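Local coordinates for protein 47 KDA membrane antigen (Treponema pallidum, PDB 1O75) that binds penicillin and shows zinc-dependent carboxypeptidase activity on synthetic depsipeptides, which makes it a possible D,D-carboxypeptidase of the spirochaete's peptidoglycan, at residues 164-167 against 168-171; 306-310 against 311-315. The protein carries 2 engineered substitutions. All coordinates share one frame; numbering follows the deposited sequence.

Contact 1 of 2, residues 164-167 against 168-171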
# COMPACT_ATOMS: atom_id res chain seq x y z
N HIS B 164 -6.32 26.37 -40.04
CA HIS B 164 -6.97 27.67 -39.96
C HIS B 164 -8.48 27.64 -40.18
O HIS B 164 -9.24 28.19 -39.39
CB HIS B 164 -6.33 28.63 -40.97
CG HIS B 164 -6.89 30.02 -40.90
ND1 HIS B 164 -6.59 30.88 -39.87
CD2 HIS B 164 -7.77 30.67 -41.69
CE1 HIS B 164 -7.26 32.00 -40.03
NE2 HIS B 164 -7.99 31.90 -41.13
N GLU B 165 -8.92 26.99 -41.25
CA GLU B 165 -10.35 26.91 -41.54
C GLU B 165 -11.19 26.24 -40.46
O GLU B 165 -12.41 26.43 -40.40
CB GLU B 165 -10.59 26.18 -42.87
CG GLU B 165 -9.97 24.79 -42.94
CD GLU B 165 -8.55 24.82 -43.49
OE1 GLU B 165 -7.72 25.62 -43.00
OE2 GLU B 165 -8.27 24.05 -44.43
N LEU B 166 -10.55 25.45 -39.60
CA LEU B 166 -11.27 24.75 -38.55
C LEU B 166 -11.18 25.41 -37.18
O LEU B 166 -11.94 25.08 -36.27
CB LEU B 166 -10.77 23.31 -38.45
CG LEU B 166 -11.07 22.45 -39.68
CD1 LEU B 166 -10.49 21.06 -39.51
CD2 LEU B 166 -12.57 22.38 -39.88
N LYS B 167 -10.25 26.35 -37.06
CA LYS B 167 -10.00 27.06 -35.82
C LYS B 167 -11.24 27.45 -35.03
O LYS B 167 -11.27 27.32 -33.81
CB LYS B 167 -9.16 28.30 -36.12
CG LYS B 167 -8.56 28.97 -34.90
CD LYS B 167 -7.32 29.74 -35.29
CE LYS B 167 -6.63 30.31 -34.07
NZ LYS B 167 -5.32 30.92 -34.42
N GLY B 168 -12.27 27.91 -35.74
CA GLY B 168 -13.49 28.35 -35.07
C GLY B 168 -14.33 27.26 -34.45
O GLY B 168 -14.77 27.38 -33.31
N ILE B 169 -14.56 26.20 -35.21
CA ILE B 169 -15.38 25.11 -34.68
C ILE B 169 -14.61 24.39 -33.57
O ILE B 169 -15.20 23.88 -32.62
CB ILE B 169 -15.77 24.13 -35.80
CG1 ILE B 169 -16.65 23.02 -35.23
CG2 ILE B 169 -14.53 23.56 -36.45
CD1 ILE B 169 -17.34 22.20 -36.28
N ALA B 170 -13.29 24.38 -33.70
CA ALA B 170 -12.41 23.74 -32.72
C ALA B 170 -12.60 24.38 -31.34
O ALA B 170 -12.79 23.69 -30.34
CB ALA B 170 -10.96 23.89 -33.17
N LYS B 171 -12.54 25.71 -31.30
CA LYS B 171 -12.72 26.46 -30.06
C LYS B 171 -14.12 26.28 -29.49
O LYS B 171 -14.29 26.15 -28.27
CB LYS B 171 -12.45 27.95 -30.30
CG LYS B 171 -11.02 28.26 -30.65
CD LYS B 171 -10.75 29.76 -30.70
CE LYS B 171 -9.29 30.03 -31.05
NZ LYS B 171 -8.92 31.47 -30.94

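Contact 2 of 2, residues 306-310 against 311-315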
# COMPACT_ATOMS: atom_id res chain seq x y z
N LYS B 306 -13.32 -6.70 -27.84
CA LYS B 306 -13.83 -7.84 -28.59
C LYS B 306 -12.72 -8.56 -29.35
O LYS B 306 -12.02 -7.94 -30.15
CB LYS B 306 -14.91 -7.37 -29.57
CG LYS B 306 -15.60 -8.53 -30.28
CD LYS B 306 -16.63 -8.06 -31.30
CE LYS B 306 -17.12 -9.25 -32.13
NZ LYS B 306 -18.30 -8.90 -32.97
N GLY B 307 -12.55 -9.85 -29.09
CA GLY B 307 -11.54 -10.64 -29.77
C GLY B 307 -10.26 -10.81 -28.98
O GLY B 307 -9.37 -11.56 -29.38
N SER B 308 -10.16 -10.11 -27.86
CA SER B 308 -8.95 -10.19 -27.05
C SER B 308 -9.02 -11.48 -26.27
O SER B 308 -10.07 -12.09 -26.19
CB SER B 308 -8.89 -9.03 -26.07
OG SER B 308 -9.99 -9.12 -25.18
N GLY B 309 -7.91 -11.87 -25.67
CA GLY B 309 -7.90 -13.07 -24.86
C GLY B 309 -6.53 -13.21 -24.25
O GLY B 309 -5.70 -12.31 -24.41
N PRO B 310 -6.25 -14.31 -23.55
CA PRO B 310 -4.93 -14.50 -22.95
C PRO B 310 -3.84 -14.40 -24.03
O PRO B 310 -4.09 -14.64 -25.21
CB PRO B 310 -5.02 -15.91 -22.36
CG PRO B 310 -6.50 -16.06 -22.05
CD PRO B 310 -7.13 -15.47 -23.29
N GLY B 311 -2.63 -14.04 -23.62
CA GLY B 311 -1.56 -13.91 -24.59
C GLY B 311 -0.62 -12.75 -24.27
O GLY B 311 -0.56 -12.29 -23.13
N TYR B 312 0.09 -12.29 -25.29
CA TYR B 312 1.07 -11.23 -25.18
C TYR B 312 0.53 -9.89 -25.58
O TYR B 312 -0.04 -9.72 -26.69
CB TYR B 312 2.28 -11.56 -26.04
CG TYR B 312 2.99 -12.79 -25.58
CD1 TYR B 312 4.02 -12.71 -24.64
CD2 TYR B 312 2.58 -14.05 -26.02
CE1 TYR B 312 4.63 -13.87 -24.16
CE2 TYR B 312 3.18 -15.21 -25.53
CZ TYR B 312 4.19 -15.11 -24.61
OH TYR B 312 4.73 -16.26 -24.10
N TYR B 313 0.72 -8.93 -24.68
CA TYR B 313 0.26 -7.59 -24.90
C TYR B 313 1.41 -6.59 -24.80
O TYR B 313 2.41 -6.83 -24.13
CB TYR B 313 -0.81 -7.18 -23.88
CG TYR B 313 -2.14 -7.88 -24.04
CD1 TYR B 313 -2.32 -9.19 -23.58
CD2 TYR B 313 -3.20 -7.23 -24.65
CE1 TYR B 313 -3.57 -9.83 -23.74
CE2 TYR B 313 -4.42 -7.86 -24.82
CZ TYR B 313 -4.60 -9.15 -24.36
OH TYR B 313 -5.84 -9.73 -24.53
N ARG B 314 1.23 -5.48 -25.48
CA ARG B 314 2.19 -4.39 -25.44
C ARG B 314 1.33 -3.21 -25.02
O ARG B 314 0.37 -2.87 -25.72
CB ARG B 314 2.81 -4.13 -26.82
CG ARG B 314 3.62 -2.85 -26.89
CD ARG B 314 4.67 -2.90 -28.02
NE ARG B 314 5.72 -3.87 -27.71
CZ ARG B 314 6.56 -4.39 -28.60
NH1 ARG B 314 6.47 -4.04 -29.89
NH2 ARG B 314 7.47 -5.26 -28.21
N LEU B 315 1.67 -2.60 -23.88
CA LEU B 315 0.92 -1.46 -23.35
C LEU B 315 1.70 -0.17 -23.61
O LEU B 315 2.89 -0.11 -23.36
CB LEU B 315 0.75 -1.60 -21.81
CG LEU B 315 0.40 -2.99 -21.29
CD1 LEU B 315 0.20 -2.95 -19.78
CD2 LEU B 315 -0.85 -3.48 -21.99

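Contact 1 of 2, residues 164-167 against 168-171
L166 is the first residue to reach across, and it does so with both backbone and side chain as the chain passes from the end of strand 143-163 into helix 167-173. Just before it, the carbonyl O of H164 accepts a bond from K167 N at 3.1 Å, a span of three residues that makes one tight turn leading into the helix. The carbonyl of L166 then accepts the amide of A170, with L166 O to A170 N at 3.0 Å. At the acceptor the C=O...N angle of 168° places the donor almost straight ahead of the oxygen. The branch methyl of I169 makes a close approach to the same oxygen, CG2 lying only 3.0 Å from L166 O, which is tight for a carbon-oxygen contact. On the face turned to strand 190-194, L166 and I169 run alongside one another, L166 CD2 meeting I169 CG2 at 4.1 Å, and M192 of that strand packs against both and against A170.

K167 repeats the four-residue step: K171 N donates to K167 O at 3.2 Å, here with the donor tilted 31° out of the carbonyl plane. The CG of K167 is set anti to the backbone N (chi1 -167°) and the chain beyond is extended, and it runs beside the similarly extended K171, the two CE atoms 4.0 Å apart. The contact is made by methylenes. K171 CG also rests against K167 O at 3.3 Å.

The ammonium groups stay 5.0 Å apart, NZ of K167 to NZ of K171, and K167 NZ forms a salt bridge with E178. That carboxylate probably offsets part of the like-charge repulsion, consistent with the aliphatic stems packing together at the protein surface despite two like charges.

Contact 2 of 2, residues 306-310 against 311-315
Two torsions carry the Y313 ring back to the loop that precedes its strand: chi1 of -70° sets CG beside the backbone N and anti to the carbonyl carbon, and chi2 of 79° turns the ring nearly perpendicular to the CA-CB-CG plane. The phenol oxygen thereby arrives at G309, four residues earlier, where Y313 OH donates a hydrogen bond to G309 O across 2.6 Å. The C=O...OH angle is 134°, and the hydroxyl lies somewhat out of the carbonyl plane, so the oxygen is approached obliquely.

Relative to the ring, G309 O sits at the edge and near the ring plane, with CE1 and CZ of Y313 both 3.3 Å from it. S308 closes in on the hydroxyl with its methylene, S308 CB lying 3.5 Å from Y313 OH, while its own OG is bonded to F305 O. The backbone between the bonded groups is stretched through G309 and P310 and continues extended into G311, the first residue of the strand, which has a positive phi suited to glycine. The carbonyl of P310 accepts a hydrogen bond from Y262 OH, and the Y262 ring stacks on Y313, so this neighbour on strand 255-262 touches both P310 and Y313.

The result is a tyrosine hydroxyl to main-chain hydrogen bond at the point where the loop after strand 293-298 enters strand 311-319 of the four-stranded antiparallel sheet. Both G309 and Y313 are buried, and the phenol satisfies a carbonyl of the loop just before the strand. Contact with F331, whose ring plane is inclined to that of Y313, together with the Y262 stack, probably limits rotation of the ring and helps keep the donor directed at G309 O.

Overall arrangement
Contact 1 and contact 2 follow one another along the chain and do not touch: their centres are about 38 Å apart and their nearest atoms about 29 Å. Contact 1 is peripheral, its centre about 33 Å from the centre of the chain, and belongs to Tp47 domain a; contact 2, in domain C, is buried, with its centre about 17 Å from that point. The Y313 side chain of contact 2 is about 6 Å from a bound xenon whose pocket comprises Y260, C296, G297 and F331. F331 also meets Y313, so contact 2 lies close to this site. Each contact marks a chain transition: loop to helix at 164-171, loop to strand at 306-315.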